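Local atomic coordinates of spherulin-4 (Aspergillus clavatus, PDB entry 5C5G), a protein that acts as a glycoside hydrolase with a (beta/alpha) barrel fold, binds N-acetyl-D-galactosamine, and probably serves galactosaminogalactan biosynthesis as its Aspergillus fumigatus counterpart does. Residues K9-L14 and N37-I42; G75-T80 and I113-T118; D146-H151 and A165-V170. One frame throughout, in Å; residues are numbered along the deposited sequence.

Interaction 1 of 3, residues K9-L14 and N37-I42; sequences KVFVPL and NFTVVI. With EDO (1,2-ethanediol), chain C.
Val-10 and Phe-38 lie side by side on the outer, helix-facing side of a parallel strand pair, with Val-10 CB 3.7 Å from Phe-38 CD2. The pair belongs to the first beta-alpha-beta unit of a closed eight-stranded TIM barrel: strands 9-13 and 38-42 run 4.7 Å apart with 11° between their directions. Five N-H...O=C bonds zip the backbones together in the parallel ladder pattern, from Val-10 N to Asn-37 O at 2.9 Å as far as Leu-14 N to Val-41 O at 3.0 Å. On the same face as Phe-38, Val-12 CB packs against Val-40 CG2, and Val-40 CG1 touches Leu-14 CD2 at 3.8 Å. Helix 24-32 covers Phe-38, Val-40 and Leu-14, while Trp-245 of helix 245-252 lies against Val-10 and Val-12.

The opposite face, carrying Phe-11, Thr-39 and Val-41, looks into the barrel. CG of Phe-11 is anti to the backbone N (chi1 -178°), and the ring slants across the side chains of Thr-39 and Val-41: its CD1 meets Thr-39 CG2 and its CZ reaches Val-41 CG2 at 3.8 Å. Polar ends here are satisfied by the last strand region, since Lys-9 NZ forms a salt bridge with Asp-226 and Thr-39 OG1 hydrogen-bonds to Glu-227. Beside Val-12 and Pro-13, a 1,2-ethanediol, probably from the crystallisation liquor, rests its C1 3.6 Å from Val-12 CG1.

Interaction 2 of 3, residues G75-T80 and I113-T118; sequences GYVATT and IFFDET
Gly-75 to Ala-78 pairs residue for residue with Ile-113 to Asp-116, the parallel strand axes 4.6 Å apart and 29° apart in direction, and Phe-114 N donates to Gly-75 O, Val-77 N to Phe-114 O and Asp-116 N to Val-77 O. On the face with Tyr-76 and Phe-114, the two rings meet obliquely, Tyr-76 CD2 lying 3.7 Å from Phe-114 CD2 at the edge of the phenylalanine ring. Tyr-76 CG is anti to the backbone N (chi1 177°), and the ring carries its hydroxyl on to Asp-116, where OH donates to OD2 at 2.6 Å. That bond uses the anti lone pair of OD2, with ring and carboxylate planes 69° apart.

This face is the interior of the TIM barrel at the C-terminal ends of its strands, where substrate sites of the fold lie; Tyr-76 and Asp-116 both contact N-acetyl-D-galactosamine when that sugar is bound, though none is present here. Asn-152 makes a weak hydrogen bond to the second carboxylate oxygen of Asp-116.

Toward helices 86-103 and 124-139, Ile-113 CG2 sits 3.5 Å above the centre of the Phe-115 ring and also touches Val-77 CG2. Beyond the strands, Glu-117 OE1 takes Thr-80 N on its anti side at 3.0 Å, out of the carboxylate plane. One water donates to Glu-117 OE1 while also bonding to Thr-80 OG1; another donates to Tyr-76 OH at 2.9 Å and weakly to Glu-117 OE2.

Interaction 3 of 3, residues D146-H151 and A165-V170; sequences DHYVVH and ADSTVV
Ala-165 places its CB squarely over the His-151 imidazole, 3.6 Å from the ring centroid and 6° off the normal, a CH-pi contact in which all five ring atoms are almost equally distant from the methyl. The same CB lies 4.0 Å from Val-149 CG1.

Asp-166 grips Val-149 twice. Its backbone N donates to Val-149 O at 2.8 Å in a bent bond, and its OD2 takes Val-149 N on the anti lone pair at 2.9 Å. CG lies beside its own backbone N, anti to the carbonyl carbon, and from there OD2 reaches the Val-149 amide, where it stands in for the backbone carbonyl of a regular ladder. OD2 also forms a salt bridge with Lys-138 of helix 124-139. The CB of Asp-166 lies over one face of the Tyr-148 ring, offset toward the rim, and the carboxylate is turned only 14° from the ring plane.

With Ser-167 the regular parallel pairing starts, joining strands 148-152 and 167-172, the fifth and sixth of the TIM barrel; residues 148-151 and 167-170 run at 16° to each other. No helix occurs between these two segments, unlike the usual helical crossover of the fold. Ser-167 N bonds only weakly to Val-149 O, whereas Ser-167 O accepts His-151 N at 3.0 Å. Inside the barrel, Ser-167 OG and Tyr-148 OH both hydrogen-bond to Glu-227.

Thr-168 returns to the outer face, and a water bonded to its OG1 also bonds to His-151 ND1, lying in the imidazole plane at the ring edge. Val-169 N then donates to His-151 O at 2.8 Å, and on the inner face its CG2 approaches Val-150 CG1 at 4.3 Å.

How the interactions relate
All three contacts are strand pairings of one closed barrel. Interactions 1 and 2 are joined where strands 38-42 and 71-78 neighbour each other, with a probable hydrogen bond from Tyr-76 N to Ile-42 O; interactions 2 and 3 share the seam of strands 112-116 and 148-152. Phe-114 links the interiors, touching Phe-11 and Val-41 of interaction 1 and Val-150 of interaction 3. Interaction 1, mainly apolar, is mostly buried with Asn-37 exposed; interactions 2 and 3 have more partly exposed polar residues at their strand ends. Interaction 2 holds two sugar-binding residues, while Val-41 of interaction 1 and Val-169 of interaction 3 border the site. Glu-227 serves both interactions 1 and 3.

Interaction 1 of 3, residues K9-L14 and N37-I42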
loop_
_atom_site.group_PDB
_atom_site.type_symbol
_atom_site.label_atom_id
_atom_site.label_comp_id
_atom_site.label_asym_id
_atom_site.label_seq_id
_atom_site.Cartn_x
_atom_site.Cartn_y
_atom_site.Cartn_z
ATOM N N LYS A 9 0.296 6.183 8.428
ATOM C CA LYS A 9 1.216 6.138 7.308
ATOM C C LYS A 9 0.502 6.556 6.041
ATOM O O LYS A 9 -0.675 6.253 5.857
ATOM C CB LYS A 9 1.738 4.723 7.134
ATOM C CG LYS A 9 2.443 4.180 8.366
ATOM C CD LYS A 9 2.794 2.709 8.218
ATOM C CE LYS A 9 3.448 2.142 9.477
ATOM N NZ LYS A 9 2.620 2.351 10.699
ATOM N N VAL A 10 1.237 7.214 5.157
ATOM C CA VAL A 10 0.740 7.473 3.817
ATOM C C VAL A 10 0.961 6.217 2.972
ATOM O O VAL A 10 2.101 5.776 2.792
ATOM C CB VAL A 10 1.439 8.691 3.182
ATOM C CG1 VAL A 10 1.024 8.855 1.739
ATOM C CG2 VAL A 10 1.124 9.959 3.978
ATOM N N PHE A 11 -0.130 5.634 2.498
ATOM C CA PHE A 11 -0.074 4.454 1.639
ATOM C C PHE A 11 -0.095 4.935 0.199
ATOM O O PHE A 11 -0.943 5.756 -0.167
ATOM C CB PHE A 11 -1.277 3.583 1.924
ATOM C CG PHE A 11 -1.298 2.333 1.139
ATOM C CD1 PHE A 11 -0.474 1.274 1.470
ATOM C CD2 PHE A 11 -2.124 2.208 0.057
ATOM C CE1 PHE A 11 -0.496 0.111 0.724
ATOM C CE2 PHE A 11 -2.145 1.055 -0.687
ATOM C CZ PHE A 11 -1.331 0.015 -0.355
ATOM N N VAL A 12 0.837 4.458 -0.615
ATOM C CA VAL A 12 0.996 4.954 -1.980
ATOM C C VAL A 12 1.002 3.785 -2.954
ATOM O O VAL A 12 2.012 3.076 -3.064
ATOM C CB VAL A 12 2.296 5.754 -2.159
ATOM C CG1 VAL A 12 2.285 6.474 -3.506
ATOM C CG2 VAL A 12 2.471 6.769 -1.014
ATOM N N PRO A 13 -0.114 3.554 -3.654
ATOM C CA PRO A 13 -0.097 2.563 -4.732
ATOM C C PRO A 13 0.523 3.235 -5.936
ATOM O O PRO A 13 -0.151 3.913 -6.707
ATOM C CB PRO A 13 -1.566 2.219 -4.928
ATOM C CG PRO A 13 -2.317 3.365 -4.358
ATOM C CD PRO A 13 -1.444 4.158 -3.461
ATOM N N LEU A 14 1.830 3.093 -6.076
ATOM C CA LEU A 14 2.597 3.896 -7.016
ATOM C C LEU A 14 2.667 3.190 -8.353
ATOM O O LEU A 14 3.710 2.667 -8.755
ATOM C CB LEU A 14 3.995 4.185 -6.458
ATOM C CG LEU A 14 4.854 5.148 -7.271
ATOM C CD1 LEU A 14 4.216 6.522 -7.299
ATOM C CD2 LEU A 14 6.249 5.233 -6.705
ATOM N N ASN A 37 5.722 8.539 7.638
ATOM C CA ASN A 37 6.101 7.244 7.066
ATOM C C ASN A 37 5.255 6.923 5.856
ATOM O O ASN A 37 4.028 7.077 5.901
ATOM C CB ASN A 37 5.959 6.157 8.122
ATOM C CG ASN A 37 6.904 6.360 9.272
ATOM O OD1 ASN A 37 8.063 6.711 9.065
ATOM N ND2 ASN A 37 6.419 6.162 10.486
ATOM N N PHE A 38 5.923 6.480 4.799
ATOM C CA PHE A 38 5.293 6.182 3.525
ATOM C C PHE A 38 5.450 4.703 3.220
ATOM O O PHE A 38 6.559 4.169 3.250
ATOM C CB PHE A 38 5.943 6.983 2.398
ATOM C CG PHE A 38 5.741 8.473 2.491
ATOM C CD1 PHE A 38 6.540 9.251 3.308
ATOM C CD2 PHE A 38 4.774 9.097 1.744
ATOM C CE1 PHE A 38 6.366 10.621 3.387
ATOM C CE2 PHE A 38 4.591 10.469 1.829
ATOM C CZ PHE A 38 5.397 11.225 2.641
ATOM N N THR A 39 4.343 4.053 2.906
ATOM C CA THR A 39 4.342 2.674 2.435
ATOM C C THR A 39 4.084 2.751 0.946
ATOM O O THR A 39 3.005 3.199 0.554
ATOM C CB THR A 39 3.237 1.865 3.094
ATOM O OG1 THR A 39 3.459 1.849 4.506
ATOM C CG2 THR A 39 3.236 0.430 2.575
ATOM N N VAL A 40 5.038 2.336 0.121
ATOM C CA VAL A 40 4.970 2.600 -1.306
ATOM C C VAL A 40 4.988 1.278 -2.052
ATOM O O VAL A 40 5.962 0.536 -1.988
ATOM C CB VAL A 40 6.144 3.481 -1.724
ATOM C CG1 VAL A 40 6.124 3.734 -3.227
ATOM C CG2 VAL A 40 6.140 4.799 -0.951
ATOM N N VAL A 41 3.908 0.982 -2.765
ATOM C CA VAL A 41 3.841 -0.253 -3.534
ATOM C C VAL A 41 4.319 0.021 -4.942
ATOM O O VAL A 41 3.784 0.902 -5.626
ATOM C CB VAL A 41 2.414 -0.789 -3.611
ATOM C CG1 VAL A 41 2.388 -2.099 -4.357
ATOM C CG2 VAL A 41 1.825 -0.944 -2.206
ATOM N N ILE A 42 5.300 -0.729 -5.386
ATOM C CA ILE A 42 5.729 -0.621 -6.777
ATOM C C ILE A 42 5.328 -1.897 -7.511
ATOM O O ILE A 42 5.184 -2.988 -6.930
ATOM C CB ILE A 42 7.202 -0.263 -6.910
ATOM C CG1 ILE A 42 8.030 -1.266 -6.164
ATOM C CG2 ILE A 42 7.488 1.168 -6.352
ATOM C CD1 ILE A 42 8.430 -2.480 -6.953
HETATM C C1 EDO C . -0.021 6.969 -6.274
HETATM O O1 EDO C . -0.231 6.808 -7.675
HETATM C C2 EDO C . 0.327 8.429 -6.038
HETATM O O2 EDO C . -0.824 9.242 -6.265
#

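Interaction 2 of 3, residues G75-T80 and I113-T118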
loop_
_atom_site.group_PDB
_atom_site.type_symbol
_atom_site.label_atom_id
_atom_site.label_comp_id
_atom_site.label_asym_id
_atom_site.label_seq_id
_atom_site.Cartn_x
_atom_site.Cartn_y
_atom_site.Cartn_z
ATOM N N GLY A 75 6.856 -4.851 -2.931
ATOM C CA GLY A 75 6.627 -5.388 -4.265
ATOM C C GLY A 75 5.205 -5.910 -4.433
ATOM O O GLY A 75 4.749 -6.712 -3.613
ATOM N N TYR A 76 4.522 -5.498 -5.495
ATOM C CA TYR A 76 3.182 -5.983 -5.818
ATOM C C TYR A 76 3.222 -7.428 -6.306
ATOM O O TYR A 76 3.981 -7.746 -7.230
ATOM C CB TYR A 76 2.590 -5.091 -6.914
ATOM C CG TYR A 76 1.227 -5.498 -7.421
ATOM C CD1 TYR A 76 1.074 -6.584 -8.273
ATOM C CD2 TYR A 76 0.104 -4.756 -7.096
ATOM C CE1 TYR A 76 -0.166 -6.950 -8.745
ATOM C CE2 TYR A 76 -1.144 -5.110 -7.569
ATOM C CZ TYR A 76 -1.277 -6.217 -8.384
ATOM O OH TYR A 76 -2.513 -6.589 -8.861
ATOM N N VAL A 77 2.390 -8.282 -5.714
ATOM C CA VAL A 77 2.233 -9.662 -6.173
ATOM C C VAL A 77 0.751 -10.000 -6.199
ATOM O O VAL A 77 0.053 -9.835 -5.187
ATOM C CB VAL A 77 2.973 -10.657 -5.256
ATOM C CG1 VAL A 77 2.733 -12.101 -5.718
ATOM C CG2 VAL A 77 4.466 -10.358 -5.230
ATOM N N ALA A 78 0.255 -10.479 -7.331
ATOM C CA ALA A 78 -1.146 -10.856 -7.440
ATOM C C ALA A 78 -1.400 -12.252 -6.882
ATOM O O ALA A 78 -0.568 -13.147 -7.054
ATOM C CB ALA A 78 -1.582 -10.813 -8.898
ATOM N N THR A 79 -2.557 -12.460 -6.242
ATOM C CA THR A 79 -2.936 -13.796 -5.784
ATOM C C THR A 79 -4.219 -14.322 -6.408
ATOM O O THR A 79 -4.568 -15.463 -6.176
ATOM C CB THR A 79 -3.079 -13.889 -4.252
ATOM O OG1 THR A 79 -4.304 -13.267 -3.836
ATOM C CG2 THR A 79 -1.914 -13.253 -3.536
ATOM N N THR A 80 -4.929 -13.489 -7.170
ATOM C CA THR A 80 -6.180 -13.912 -7.815
ATOM C C THR A 80 -7.133 -14.598 -6.833
ATOM O O THR A 80 -7.643 -15.690 -7.090
ATOM C CB THR A 80 -5.924 -14.846 -9.026
ATOM O OG1 THR A 80 -4.730 -14.437 -9.697
ATOM C CG2 THR A 80 -7.109 -14.785 -10.002
ATOM N N ILE A 113 6.108 -7.279 0.732
ATOM C CA ILE A 113 5.251 -7.642 -0.375
ATOM C C ILE A 113 3.829 -7.183 -0.106
ATOM O O ILE A 113 3.303 -7.310 1.012
ATOM C CB ILE A 113 5.258 -9.173 -0.598
ATOM C CG1 ILE A 113 6.680 -9.667 -0.938
ATOM C CG2 ILE A 113 4.274 -9.587 -1.667
ATOM C CD1 ILE A 113 7.270 -9.171 -2.246
ATOM N N PHE A 114 3.223 -6.660 -1.168
ATOM C CA PHE A 114 1.811 -6.281 -1.222
ATOM C C PHE A 114 1.090 -7.330 -2.054
ATOM O O PHE A 114 1.326 -7.425 -3.257
ATOM C CB PHE A 114 1.702 -4.907 -1.882
ATOM C CG PHE A 114 0.299 -4.440 -2.143
ATOM C CD1 PHE A 114 -0.427 -3.798 -1.166
ATOM C CD2 PHE A 114 -0.287 -4.605 -3.395
ATOM C CE1 PHE A 114 -1.713 -3.327 -1.423
ATOM C CE2 PHE A 114 -1.565 -4.128 -3.653
ATOM C CZ PHE A 114 -2.272 -3.493 -2.675
ATOM N N PHE A 115 0.243 -8.134 -1.415
ATOM C CA PHE A 115 -0.508 -9.201 -2.080
ATOM C C PHE A 115 -1.860 -8.663 -2.496
ATOM O O PHE A 115 -2.721 -8.381 -1.650
ATOM C CB PHE A 115 -0.689 -10.387 -1.150
ATOM C CG PHE A 115 0.585 -11.130 -0.854
ATOM C CD1 PHE A 115 1.175 -11.919 -1.843
ATOM C CD2 PHE A 115 1.177 -11.075 0.390
ATOM C CE1 PHE A 115 2.338 -12.628 -1.592
ATOM C CE2 PHE A 115 2.354 -11.780 0.654
ATOM C CZ PHE A 115 2.933 -12.567 -0.343
ATOM N N ASP A 116 -2.070 -8.524 -3.794
ATOM C CA ASP A 116 -3.337 -8.029 -4.311
ATOM C C ASP A 116 -4.348 -9.153 -4.449
ATOM O O ASP A 116 -4.001 -10.326 -4.620
ATOM C CB ASP A 116 -3.130 -7.319 -5.644
ATOM C CG ASP A 116 -4.221 -6.318 -5.959
ATOM O OD1 ASP A 116 -4.999 -5.926 -5.053
ATOM O OD2 ASP A 116 -4.323 -5.919 -7.127
ATOM N N GLU A 117 -5.603 -8.767 -4.334
ATOM C CA GLU A 117 -6.745 -9.650 -4.556
ATOM C C GLU A 117 -6.783 -10.803 -3.580
ATOM O O GLU A 117 -7.044 -11.938 -3.958
ATOM C CB GLU A 117 -6.735 -10.224 -5.977
ATOM C CG GLU A 117 -6.550 -9.203 -7.073
ATOM C CD GLU A 117 -6.075 -9.824 -8.394
ATOM O OE1 GLU A 117 -5.220 -10.756 -8.388
ATOM O OE2 GLU A 117 -6.559 -9.363 -9.443
ATOM N N THR A 118 -6.544 -10.548 -2.315
ATOM C CA THR A 118 -6.723 -11.606 -1.334
ATOM C C THR A 118 -8.234 -11.789 -1.101
ATOM O O THR A 118 -9.020 -10.867 -1.287
ATOM C CB THR A 118 -5.996 -11.281 -0.033
ATOM O OG1 THR A 118 -6.433 -10.005 0.443
ATOM C CG2 THR A 118 -4.491 -11.269 -0.254
HETATM O O HOH W 1 -3.730 -8.323 -10.807
HETATM O O HOH W 2 -4.897 -11.987 -10.941
#

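Interaction 3 of 3, residues D146-H151 and A165-V170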
loop_
_atom_site.group_PDB
_atom_site.type_symbol
_atom_site.label_atom_id
_atom_site.label_comp_id
_atom_site.label_asym_id
_atom_site.label_seq_id
_atom_site.Cartn_x
_atom_site.Cartn_y
_atom_site.Cartn_z
ATOM N N ASP A 146 12.434 -5.441 7.222
ATOM C CA ASP A 146 11.057 -5.438 7.699
ATOM C C ASP A 146 10.254 -6.684 7.342
ATOM O O ASP A 146 9.418 -7.127 8.113
ATOM C CB ASP A 146 10.326 -4.214 7.159
ATOM C CG ASP A 146 11.078 -2.932 7.435
ATOM O OD1 ASP A 146 12.077 -2.671 6.745
ATOM O OD2 ASP A 146 10.675 -2.190 8.354
ATOM N N HIS A 147 10.470 -7.213 6.149
ATOM C CA HIS A 147 9.684 -8.340 5.655
ATOM C C HIS A 147 8.191 -8.079 5.833
ATOM O O HIS A 147 7.435 -8.923 6.308
ATOM C CB HIS A 147 10.075 -9.629 6.375
ATOM C CG HIS A 147 11.510 -10.024 6.185
ATOM N ND1 HIS A 147 11.912 -10.912 5.212
ATOM C CD2 HIS A 147 12.634 -9.651 6.841
ATOM C CE1 HIS A 147 13.223 -11.073 5.277
ATOM N NE2 HIS A 147 13.687 -10.324 6.261
ATOM N N TYR A 148 7.770 -6.894 5.427
ATOM C CA TYR A 148 6.393 -6.447 5.614
ATOM C C TYR A 148 5.447 -7.221 4.706
ATOM O O TYR A 148 5.802 -7.581 3.581
ATOM C CB TYR A 148 6.340 -4.975 5.241
ATOM C CG TYR A 148 5.384 -4.058 5.957
ATOM C CD1 TYR A 148 5.537 -3.770 7.308
ATOM C CD2 TYR A 148 4.386 -3.396 5.250
ATOM C CE1 TYR A 148 4.676 -2.888 7.945
ATOM C CE2 TYR A 148 3.527 -2.505 5.874
ATOM C CZ TYR A 148 3.676 -2.257 7.216
ATOM O OH TYR A 148 2.819 -1.370 7.827
ATOM N N VAL A 149 4.232 -7.455 5.184
ATOM C CA VAL A 149 3.186 -8.117 4.414
ATOM C C VAL A 149 1.926 -7.268 4.449
ATOM O O VAL A 149 1.406 -6.952 5.526
ATOM C CB VAL A 149 2.856 -9.495 4.999
ATOM C CG1 VAL A 149 1.646 -10.118 4.296
ATOM C CG2 VAL A 149 4.054 -10.420 4.871
ATOM N N VAL A 150 1.437 -6.904 3.267
ATOM C CA VAL A 150 0.154 -6.210 3.149
ATOM C C VAL A 150 -0.757 -7.037 2.264
ATOM O O VAL A 150 -0.300 -7.607 1.273
ATOM C CB VAL A 150 0.320 -4.777 2.587
ATOM C CG1 VAL A 150 -1.025 -4.075 2.366
ATOM C CG2 VAL A 150 1.178 -3.943 3.520
ATOM N N HIS A 151 -2.030 -7.122 2.644
ATOM C CA HIS A 151 -3.051 -7.770 1.841
ATOM C C HIS A 151 -4.012 -6.742 1.306
ATOM O O HIS A 151 -4.368 -5.802 2.021
ATOM C CB HIS A 151 -3.865 -8.730 2.705
ATOM C CG HIS A 151 -3.122 -9.947 3.125
ATOM N ND1 HIS A 151 -3.654 -10.870 3.993
ATOM C CD2 HIS A 151 -1.892 -10.402 2.788
ATOM C CE1 HIS A 151 -2.782 -11.848 4.171
ATOM N NE2 HIS A 151 -1.706 -11.586 3.456
ATOM N N ALA A 165 -1.295 -10.601 8.149
ATOM C CA ALA A 165 -0.655 -9.492 7.443
ATOM C C ALA A 165 -0.332 -8.388 8.441
ATOM O O ALA A 165 -0.957 -8.292 9.510
ATOM C CB ALA A 165 -1.555 -8.957 6.337
ATOM N N ASP A 166 0.630 -7.544 8.104
ATOM C CA ASP A 166 0.892 -6.347 8.882
ATOM C C ASP A 166 -0.188 -5.299 8.692
ATOM O O ASP A 166 -0.571 -4.607 9.645
ATOM C CB ASP A 166 2.256 -5.785 8.515
ATOM C CG ASP A 166 3.364 -6.718 8.899
ATOM O OD1 ASP A 166 3.545 -6.933 10.118
ATOM O OD2 ASP A 166 4.072 -7.268 8.030
ATOM N N SER A 167 -0.715 -5.203 7.474
ATOM C CA SER A 167 -1.850 -4.325 7.171
ATOM C C SER A 167 -2.701 -4.944 6.101
ATOM O O SER A 167 -2.179 -5.645 5.229
ATOM C CB SER A 167 -1.379 -2.950 6.702
ATOM O OG SER A 167 -0.630 -2.297 7.714
ATOM N N THR A 168 -3.998 -4.663 6.161
ATOM C CA THR A 168 -4.946 -5.130 5.175
ATOM C C THR A 168 -5.759 -3.952 4.685
ATOM O O THR A 168 -6.315 -3.201 5.485
ATOM C CB THR A 168 -5.902 -6.184 5.782
ATOM O OG1 THR A 168 -5.157 -7.339 6.177
ATOM C CG2 THR A 168 -6.937 -6.632 4.795
ATOM N N VAL A 169 -5.839 -3.808 3.368
ATOM C CA VAL A 169 -6.677 -2.796 2.734
ATOM C C VAL A 169 -8.117 -3.264 2.767
ATOM O O VAL A 169 -8.542 -4.081 1.967
ATOM C CB VAL A 169 -6.229 -2.526 1.288
ATOM C CG1 VAL A 169 -7.022 -1.366 0.721
ATOM C CG2 VAL A 169 -4.723 -2.235 1.207
ATOM N N VAL A 170 -8.874 -2.734 3.721
ATOM C CA VAL A 170 -10.252 -3.163 3.940
ATOM C C VAL A 170 -11.272 -2.260 3.282
ATOM O O VAL A 170 -12.459 -2.587 3.301
ATOM C CB VAL A 170 -10.593 -3.310 5.439
ATOM C CG1 VAL A 170 -9.736 -4.398 6.087
ATOM C CG2 VAL A 170 -10.474 -1.985 6.194
HETATM O O HOH W 3 -6.052 -9.972 5.180
#